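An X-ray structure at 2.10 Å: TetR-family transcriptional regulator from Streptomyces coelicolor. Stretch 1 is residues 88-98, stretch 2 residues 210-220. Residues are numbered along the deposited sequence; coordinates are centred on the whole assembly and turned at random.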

ATOM      1  N   ASP A  88     -19.048   3.780 -22.129  1.00 77.90           N
ATOM      2  CA  ASP A  88     -19.328   4.272 -20.752  1.00 74.40           C
ATOM      3  C   ASP A  88     -18.432   3.867 -19.550  1.00 71.12           C
ATOM      4  O   ASP A  88     -17.644   2.908 -19.584  1.00 69.43           O
ATOM      5  CB  ASP A  88     -20.809   4.531 -20.368  1.00 74.77           C
ATOM      6  CG  ASP A  88     -21.035   6.014 -19.821  1.00 75.82           C
ATOM      7  OD1 ASP A  88     -22.124   6.293 -19.285  1.00 78.89           O
ATOM      8  OD2 ASP A  88     -20.145   6.912 -19.925  1.00 73.37           O
ATOM      9  N   TRP A  89     -18.607   4.683 -18.514  1.00 67.31           N
ATOM     10  CA  TRP A  89     -17.524   5.200 -17.708  1.00 64.80           C
ATOM     11  C   TRP A  89     -16.866   4.150 -16.818  1.00 63.08           C
ATOM     12  O   TRP A  89     -15.642   4.132 -16.670  1.00 63.05           O
ATOM     13  CB  TRP A  89     -18.046   6.398 -16.912  1.00 63.56           C
ATOM     14  CG  TRP A  89     -19.120   6.018 -15.912  1.00 63.88           C
ATOM     15  CD1 TRP A  89     -20.487   6.106 -16.080  1.00 63.61           C
ATOM     16  CD2 TRP A  89     -18.914   5.491 -14.595  1.00 61.53           C
ATOM     17  NE1 TRP A  89     -21.131   5.690 -14.934  1.00 63.64           N
ATOM     18  CE2 TRP A  89     -20.193   5.279 -14.021  1.00 62.80           C
ATOM     19  CE3 TRP A  89     -17.769   5.176 -13.839  1.00 58.40           C
ATOM     20  CZ2 TRP A  89     -20.356   4.750 -12.731  1.00 62.63           C
ATOM     21  CZ3 TRP A  89     -17.938   4.644 -12.582  1.00 61.36           C
ATOM     22  CH2 TRP A  89     -19.221   4.443 -12.032  1.00 62.45           C
ATOM     23  N   ARG A  90     -17.679   3.240 -16.282  1.00 61.56           N
ATOM     24  CA  ARG A  90     -17.240   2.301 -15.250  1.00 59.58           C
ATOM     25  C   ARG A  90     -16.325   1.264 -15.845  1.00 59.25           C
ATOM     26  O   ARG A  90     -15.298   0.916 -15.267  1.00 57.56           O
ATOM     27  CB  ARG A  90     -18.456   1.649 -14.545  1.00 59.84           C
ATOM     28  CG  ARG A  90     -18.065   0.730 -13.431  1.00 55.14           C
ATOM     29  CD  ARG A  90     -19.205   0.424 -12.523  1.00 55.49           C
ATOM     30  NE  ARG A  90     -18.830  -0.599 -11.560  1.00 54.15           N
ATOM     31  CZ  ARG A  90     -19.195  -0.571 -10.276  1.00 54.90           C
ATOM     32  NH1 ARG A  90     -19.953   0.434  -9.828  1.00 53.40           N
ATOM     33  NH2 ARG A  90     -18.824  -1.561  -9.440  1.00 51.66           N
ATOM     34  N   GLU A  91     -16.707   0.765 -17.007  1.00 59.00           N
ATOM     35  CA  GLU A  91     -15.875  -0.202 -17.725  1.00 59.84           C
ATOM     36  C   GLU A  91     -14.523   0.392 -18.235  1.00 58.58           C
ATOM     37  O   GLU A  91     -13.468  -0.294 -18.231  1.00 57.93           O
ATOM     38  CB  GLU A  91     -16.680  -0.750 -18.902  1.00 60.54           C
ATOM     39  CG  GLU A  91     -15.871  -1.584 -19.912  1.00 62.64           C
ATOM     40  CD  GLU A  91     -16.543  -1.625 -21.300  1.00 65.58           C
ATOM     41  OE1 GLU A  91     -17.092  -0.571 -21.739  1.00 70.14           O
ATOM     42  OE2 GLU A  91     -16.513  -2.720 -21.944  1.00 70.37           O
ATOM     43  N   GLN A  92     -14.572   1.636 -18.705  1.00 57.62           N
ATOM     44  CA  GLN A  92     -13.385   2.335 -19.180  1.00 58.38           C
ATOM     45  C   GLN A  92     -12.486   2.731 -18.004  1.00 56.05           C
ATOM     46  O   GLN A  92     -11.291   2.598 -18.104  1.00 57.02           O
ATOM     47  CB  GLN A  92     -13.787   3.611 -19.901  1.00 59.19           C
ATOM     48  CG  GLN A  92     -14.316   3.461 -21.362  1.00 63.18           C
ATOM     49  CD  GLN A  92     -14.861   4.787 -21.872  1.00 62.59           C
ATOM     50  OE1 GLN A  92     -14.184   5.517 -22.617  1.00 69.39           O
ATOM     51  NE2 GLN A  92     -16.070   5.132 -21.434  1.00 65.82           N
ATOM     52  N   LEU A  93     -13.065   3.234 -16.909  1.00 54.64           N
ATOM     53  CA  LEU A  93     -12.349   3.336 -15.592  1.00 53.27           C
ATOM     54  C   LEU A  93     -11.609   2.048 -15.241  1.00 52.63           C
ATOM     55  O   LEU A  93     -10.415   2.034 -14.966  1.00 52.81           O
ATOM     56  CB  LEU A  93     -13.318   3.691 -14.450  1.00 51.73           C
ATOM     57  CG  LEU A  93     -12.957   4.782 -13.421  1.00 50.73           C
ATOM     58  CD1 LEU A  93     -13.576   4.434 -12.143  1.00 46.65           C
ATOM     59  CD2 LEU A  93     -11.482   5.111 -13.221  1.00 43.52           C
ATOM     60  N   ARG A  94     -12.319   0.938 -15.259  1.00 50.97           N
ATOM     61  CA  ARG A  94     -11.659  -0.295 -14.933  1.00 50.90           C
ATOM     62  C   ARG A  94     -10.460  -0.554 -15.874  1.00 52.06           C
ATOM     63  O   ARG A  94      -9.386  -1.046 -15.427  1.00 51.11           O
ATOM     64  CB  ARG A  94     -12.646  -1.467 -14.987  1.00 49.79           C
ATOM     65  CG  ARG A  94     -12.044  -2.759 -14.396  1.00 49.43           C
ATOM     66  CD  ARG A  94     -12.830  -4.049 -14.729  1.00 51.55           C
ATOM     67  NE  ARG A  94     -14.173  -4.115 -14.097  1.00 52.69           N
ATOM     68  CZ  ARG A  94     -14.466  -4.671 -12.917  1.00 54.11           C
ATOM     69  NH1 ARG A  94     -13.513  -5.186 -12.140  1.00 53.17           N
ATOM     70  NH2 ARG A  94     -15.727  -4.692 -12.492  1.00 53.52           N
ATOM     71  N   ALA A  95     -10.649  -0.292 -17.183  1.00 52.03           N
ATOM     72  CA  ALA A  95      -9.513  -0.453 -18.140  1.00 52.83           C
ATOM     73  C   ALA A  95      -8.306   0.452 -17.830  1.00 51.65           C
ATOM     74  O   ALA A  95      -7.165  -0.025 -17.786  1.00 53.09           O
ATOM     75  CB  ALA A  95      -9.973  -0.312 -19.624  1.00 53.51           C
ATOM     76  N   VAL A  96      -8.502   1.730 -17.555  1.00 51.34           N
ATOM     77  CA  VAL A  96      -7.305   2.488 -17.219  1.00 51.79           C
ATOM     78  C   VAL A  96      -6.605   2.011 -15.939  1.00 51.72           C
ATOM     79  O   VAL A  96      -5.389   1.905 -15.889  1.00 49.89           O
ATOM     80  CB  VAL A  96      -7.393   4.053 -17.446  1.00 53.38           C
ATOM     81  CG1 VAL A  96      -8.678   4.453 -18.158  1.00 53.46           C
ATOM     82  CG2 VAL A  96      -7.063   4.892 -16.227  1.00 53.35           C
ATOM     83  N   LEU A  97      -7.400   1.630 -14.940  1.00 51.61           N
ATOM     84  CA  LEU A  97      -6.836   1.238 -13.651  1.00 51.52           C
ATOM     85  C   LEU A  97      -6.101  -0.057 -13.794  1.00 49.75           C
ATOM     86  O   LEU A  97      -5.103  -0.252 -13.166  1.00 50.75           O
ATOM     87  CB  LEU A  97      -7.924   1.215 -12.531  1.00 51.62           C
ATOM     88  CG  LEU A  97      -8.220   2.648 -12.078  1.00 53.43           C
ATOM     89  CD1 LEU A  97      -9.540   2.715 -11.337  1.00 54.57           C
ATOM     90  CD2 LEU A  97      -7.055   3.182 -11.198  1.00 55.16           C
ATOM     91  N   THR A  98      -6.567  -0.913 -14.675  1.00 49.75           N
ATOM     92  CA  THR A  98      -5.859  -2.147 -15.010  1.00 51.41           C
ATOM     93  C   THR A  98      -4.509  -1.912 -15.687  1.00 52.62           C
ATOM     94  O   THR A  98      -3.498  -2.527 -15.301  1.00 55.56           O
ATOM     95  CB  THR A  98      -6.782  -3.078 -15.859  1.00 51.48           C
ATOM     96  OG1 THR A  98      -7.928  -3.359 -15.075  1.00 49.70           O
ATOM     97  CG2 THR A  98      -6.135  -4.393 -16.231  1.00 51.19           C
ATOM     98  N   LEU A 210      -8.322  -8.091  -7.497  1.00 50.54           N
ATOM     99  CA  LEU A 210      -8.340  -6.746  -8.067  1.00 49.99           C
ATOM    100  C   LEU A 210      -9.630  -6.510  -8.832  1.00 48.04           C
ATOM    101  O   LEU A 210     -10.112  -5.398  -8.848  1.00 47.74           O
ATOM    102  CB  LEU A 210      -7.122  -6.570  -9.037  1.00 51.01           C
ATOM    103  CG  LEU A 210      -5.731  -6.130  -8.521  1.00 52.12           C
ATOM    104  CD1 LEU A 210      -4.735  -6.317  -9.639  1.00 51.99           C
ATOM    105  CD2 LEU A 210      -5.724  -4.637  -7.990  1.00 49.64           C
ATOM    106  N   ARG A 211     -10.196  -7.523  -9.479  1.00 48.81           N
ATOM    107  CA  ARG A 211     -11.552  -7.330 -10.128  1.00 51.02           C
ATOM    108  C   ARG A 211     -12.559  -6.980  -9.053  1.00 48.38           C
ATOM    109  O   ARG A 211     -13.323  -6.022  -9.149  1.00 48.29           O
ATOM    110  CB  ARG A 211     -12.061  -8.585 -10.882  1.00 51.36           C
ATOM    111  CG  ARG A 211     -11.659  -8.723 -12.379  1.00 55.37           C
ATOM    112  CD  ARG A 211     -12.545  -9.723 -13.160  1.00 58.84           C
ATOM    113  NE  ARG A 211     -13.941  -9.264 -13.304  1.00 72.38           N
ATOM    114  CZ  ARG A 211     -14.367  -8.388 -14.233  1.00 76.71           C
ATOM    115  NH1 ARG A 211     -13.511  -7.855 -15.123  1.00 78.73           N
ATOM    116  NH2 ARG A 211     -15.648  -8.030 -14.275  1.00 75.60           N
ATOM    117  N   TRP A 212     -12.511  -7.756  -7.977  1.00 47.96           N
ATOM    118  CA  TRP A 212     -13.373  -7.492  -6.816  1.00 46.41           C
ATOM    119  C   TRP A 212     -13.090  -6.157  -6.120  1.00 45.19           C
ATOM    120  O   TRP A 212     -14.012  -5.427  -5.855  1.00 41.98           O
ATOM    121  CB  TRP A 212     -13.280  -8.672  -5.796  1.00 46.14           C
ATOM    122  CG  TRP A 212     -14.302  -8.567  -4.720  1.00 47.10           C
ATOM    123  CD1 TRP A 212     -15.651  -8.720  -4.865  1.00 46.60           C
ATOM    124  CD2 TRP A 212     -14.080  -8.242  -3.329  1.00 46.04           C
ATOM    125  NE1 TRP A 212     -16.279  -8.517  -3.677  1.00 47.44           N
ATOM    126  CE2 TRP A 212     -15.356  -8.240  -2.704  1.00 46.68           C
ATOM    127  CE3 TRP A 212     -12.929  -7.954  -2.555  1.00 44.01           C
ATOM    128  CZ2 TRP A 212     -15.533  -7.964  -1.347  1.00 44.73           C
ATOM    129  CZ3 TRP A 212     -13.101  -7.634  -1.220  1.00 46.87           C
ATOM    130  CH2 TRP A 212     -14.400  -7.681  -0.611  1.00 46.20           C
ATOM    131  N   SER A 213     -11.847  -5.788  -5.770  1.00 44.77           N
ATOM    132  CA  SER A 213     -11.811  -4.513  -5.015  1.00 44.67           C
ATOM    133  C   SER A 213     -12.130  -3.245  -5.838  1.00 44.25           C
ATOM    134  O   SER A 213     -12.558  -2.170  -5.306  1.00 44.89           O
ATOM    135  CB  SER A 213     -10.509  -4.354  -4.252  1.00 47.80           C
ATOM    136  OG  SER A 213      -9.465  -4.212  -5.140  1.00 48.20           O
ATOM    137  N   PHE A 214     -11.921  -3.329  -7.134  1.00 44.19           N
ATOM    138  CA  PHE A 214     -12.394  -2.243  -8.008  1.00 44.89           C
ATOM    139  C   PHE A 214     -13.903  -1.971  -7.800  1.00 43.87           C
ATOM    140  O   PHE A 214     -14.350  -0.842  -7.468  1.00 43.78           O
ATOM    141  CB  PHE A 214     -12.089  -2.571  -9.494  1.00 45.12           C
ATOM    142  CG  PHE A 214     -12.721  -1.578 -10.453  1.00 47.30           C
ATOM    143  CD1 PHE A 214     -12.080  -0.382 -10.755  1.00 50.82           C
ATOM    144  CD2 PHE A 214     -13.992  -1.793 -10.977  1.00 47.63           C
ATOM    145  CE1 PHE A 214     -12.717   0.570 -11.612  1.00 51.20           C
ATOM    146  CE2 PHE A 214     -14.620  -0.839 -11.830  1.00 45.62           C
ATOM    147  CZ  PHE A 214     -13.968   0.318 -12.147  1.00 48.12           C
ATOM    148  N   ASP A 215     -14.694  -3.025  -7.957  1.00 44.02           N
ATOM    149  CA  ASP A 215     -16.171  -2.945  -7.637  1.00 44.48           C
ATOM    150  C   ASP A 215     -16.460  -2.553  -6.213  1.00 43.47           C
ATOM    151  O   ASP A 215     -17.261  -1.675  -5.968  1.00 44.56           O
ATOM    152  CB  ASP A 215     -16.822  -4.296  -7.969  1.00 46.37           C
ATOM    153  CG  ASP A 215     -16.887  -4.533  -9.460  1.00 47.27           C
ATOM    154  OD1 ASP A 215     -17.194  -3.529 -10.138  1.00 55.75           O
ATOM    155  OD2 ASP A 215     -16.658  -5.682  -9.942  1.00 52.55           O
ATOM    156  N   VAL A 216     -15.740  -3.128  -5.259  1.00 42.50           N
ATOM    157  CA  VAL A 216     -15.953  -2.745  -3.863  1.00 42.59           C
ATOM    158  C   VAL A 216     -15.743  -1.264  -3.705  1.00 42.84           C
ATOM    159  O   VAL A 216     -16.516  -0.542  -3.031  1.00 42.87           O
ATOM    160  CB  VAL A 216     -14.933  -3.537  -2.903  1.00 42.15           C
ATOM    161  CG1 VAL A 216     -14.945  -3.008  -1.536  1.00 40.84           C
ATOM    162  CG2 VAL A 216     -15.207  -4.972  -2.948  1.00 40.60           C
ATOM    163  N   LEU A 217     -14.641  -0.788  -4.305  1.00 42.80           N
ATOM    164  CA  LEU A 217     -14.283   0.609  -4.104  1.00 42.66           C
ATOM    165  C   LEU A 217     -15.241   1.508  -4.842  1.00 41.11           C
ATOM    166  O   LEU A 217     -15.708   2.520  -4.293  1.00 41.63           O
ATOM    167  CB  LEU A 217     -12.825   0.834  -4.595  1.00 42.87           C
ATOM    168  CG  LEU A 217     -11.816   0.411  -3.499  1.00 47.75           C
ATOM    169  CD1 LEU A 217     -10.500   0.238  -4.129  1.00 47.61           C
ATOM    170  CD2 LEU A 217     -11.743   1.562  -2.448  1.00 47.49           C
ATOM    171  N   VAL A 218     -15.524   1.185  -6.094  1.00 39.58           N
ATOM    172  CA  VAL A 218     -16.502   2.078  -6.874  1.00 42.09           C
ATOM    173  C   VAL A 218     -17.884   2.173  -6.200  1.00 41.96           C
ATOM    174  O   VAL A 218     -18.447   3.283  -5.881  1.00 43.24           O
ATOM    175  CB  VAL A 218     -16.553   1.616  -8.374  1.00 42.45           C
ATOM    176  CG1 VAL A 218     -17.536   2.442  -9.140  1.00 45.09           C
ATOM    177  CG2 VAL A 218     -15.135   1.865  -9.001  1.00 44.53           C
ATOM    178  N   ASN A 219     -18.386   0.998  -5.831  1.00 43.18           N
ATOM    179  CA  ASN A 219     -19.651   0.920  -5.053  1.00 43.92           C
ATOM    180  C   ASN A 219     -19.559   1.713  -3.789  1.00 43.77           C
ATOM    181  O   ASN A 219     -20.411   2.545  -3.470  1.00 43.53           O
ATOM    182  CB  ASN A 219     -19.949  -0.520  -4.746  1.00 43.78           C
ATOM    183  CG  ASN A 219     -20.433  -1.224  -5.945  1.00 49.23           C
ATOM    184  OD1 ASN A 219     -20.808  -0.553  -6.912  1.00 52.19           O
ATOM    185  ND2 ASN A 219     -20.409  -2.575  -5.949  1.00 49.15           N
ATOM    186  N   GLY A 220     -18.483   1.536  -3.038  1.00 44.69           N
ATOM    187  CA  GLY A 220     -18.403   2.386  -1.829  1.00 42.97           C
ATOM    188  C   GLY A 220     -18.189   3.851  -2.056  1.00 42.68           C
ATOM    189  O   GLY A 220     -18.704   4.692  -1.335  1.00 42.55           O
TER
HETATM  190  O   HOH W   1     -10.686  -4.495 -11.948  1.00 46.91           O

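Two helices far apart in sequence meet here, residues 89-98 and 210-220, with their N-to-C directions 129° apart and their axes 11.3 Å apart at closest approach. That spacing leaves room for large side chains between the backbones. The tightest register pairs Arg 94 with Phe 214, whose CA atoms are 7.2 Å apart; one turn along, Arg 90 CA faces Val 218 CA at 8.4 Å. The first rule of the contact is a division by direction: residues whose CA-to-CB bonds point toward the partner helix are apolar, while the arginines and Asp 215 leave sideways and bring their ends back to it.

Phe 214 is the central knob. Its chi1 of 172° (t) and chi2 of 84° send the ring across the gap into a hole formed by Arg 90, Leu 93, Arg 94 and Leu 97, the i, i+3, i+4, i+7 pattern of one helical face. Leu 97 CD1 meets the ring edge, 3.8 Å from Phe 214 CE1, and Leu 93 CD1 lies 4.0 Å from the same CE1 atom. Over one face sits Arg 94 CB, 3.9 Å from the ring centroid, in a CH-pi contact 21° off the ring normal. Leu 93 also reaches Val 218, CD1 to CG2 at 4.3 Å, and Trp 89 CH2 touches Val 218 CG1 at 3.9 Å, the methyl lying at the indole edge.

Arg 90 is the reciprocal knob, seated among Phe 214, Asp 215, Val 218 and Asn 219. Its first three torsions are all t, an extended chain that spans the gap and places the guanidinium beside the other helix. There the polar partners lie near the guanidinium plane, where N-H groups can be used: NH2 makes a salt bridge to Asp 215 OD1 at 2.6 Å, nearly linear at 171°, and NH1 donates to Asn 219 OD1 at 3.2 Å. Val 218 CG1 instead covers one guanidinium face, 3.2 Å from Arg 90 NH1.

Arg 94 begins the same way, t at chi1 and chi2, but then bends, with chi3 at -67° (m) and chi4 at -92°. The bend brings its guanidinium to Asp 215 and the backbone of the preceding turn: NH2 forms a salt bridge to Asp 215 OD2 at 2.9 Å, and NH1 donates to Arg 211 O at 3.1 Å. NH1 also donates to a water at 2.9 Å, which in turn donates to Leu 210 O at 3.3 Å. Asp 215, m at chi1, thus places one carboxylate between Arg 90 and Arg 94 and forms a salt bridge with both; its OD1, bonded to Arg 90 NH2, also lies 3.0 Å from Arg 94 NH2.

The faces of Arg 94 are filled too. Phe 214 CD2 lies over one, 3.5 Å from Arg 94 CZ; over the opposite face Arg 211 stacks, centres 4.0 Å apart and planes at 14°. Although Arg 94 NH2 and Arg 211 NH2 are like-charged neighbours 3.8 Å apart, the nearby Asp 215 carboxylate can offset some of the repulsion.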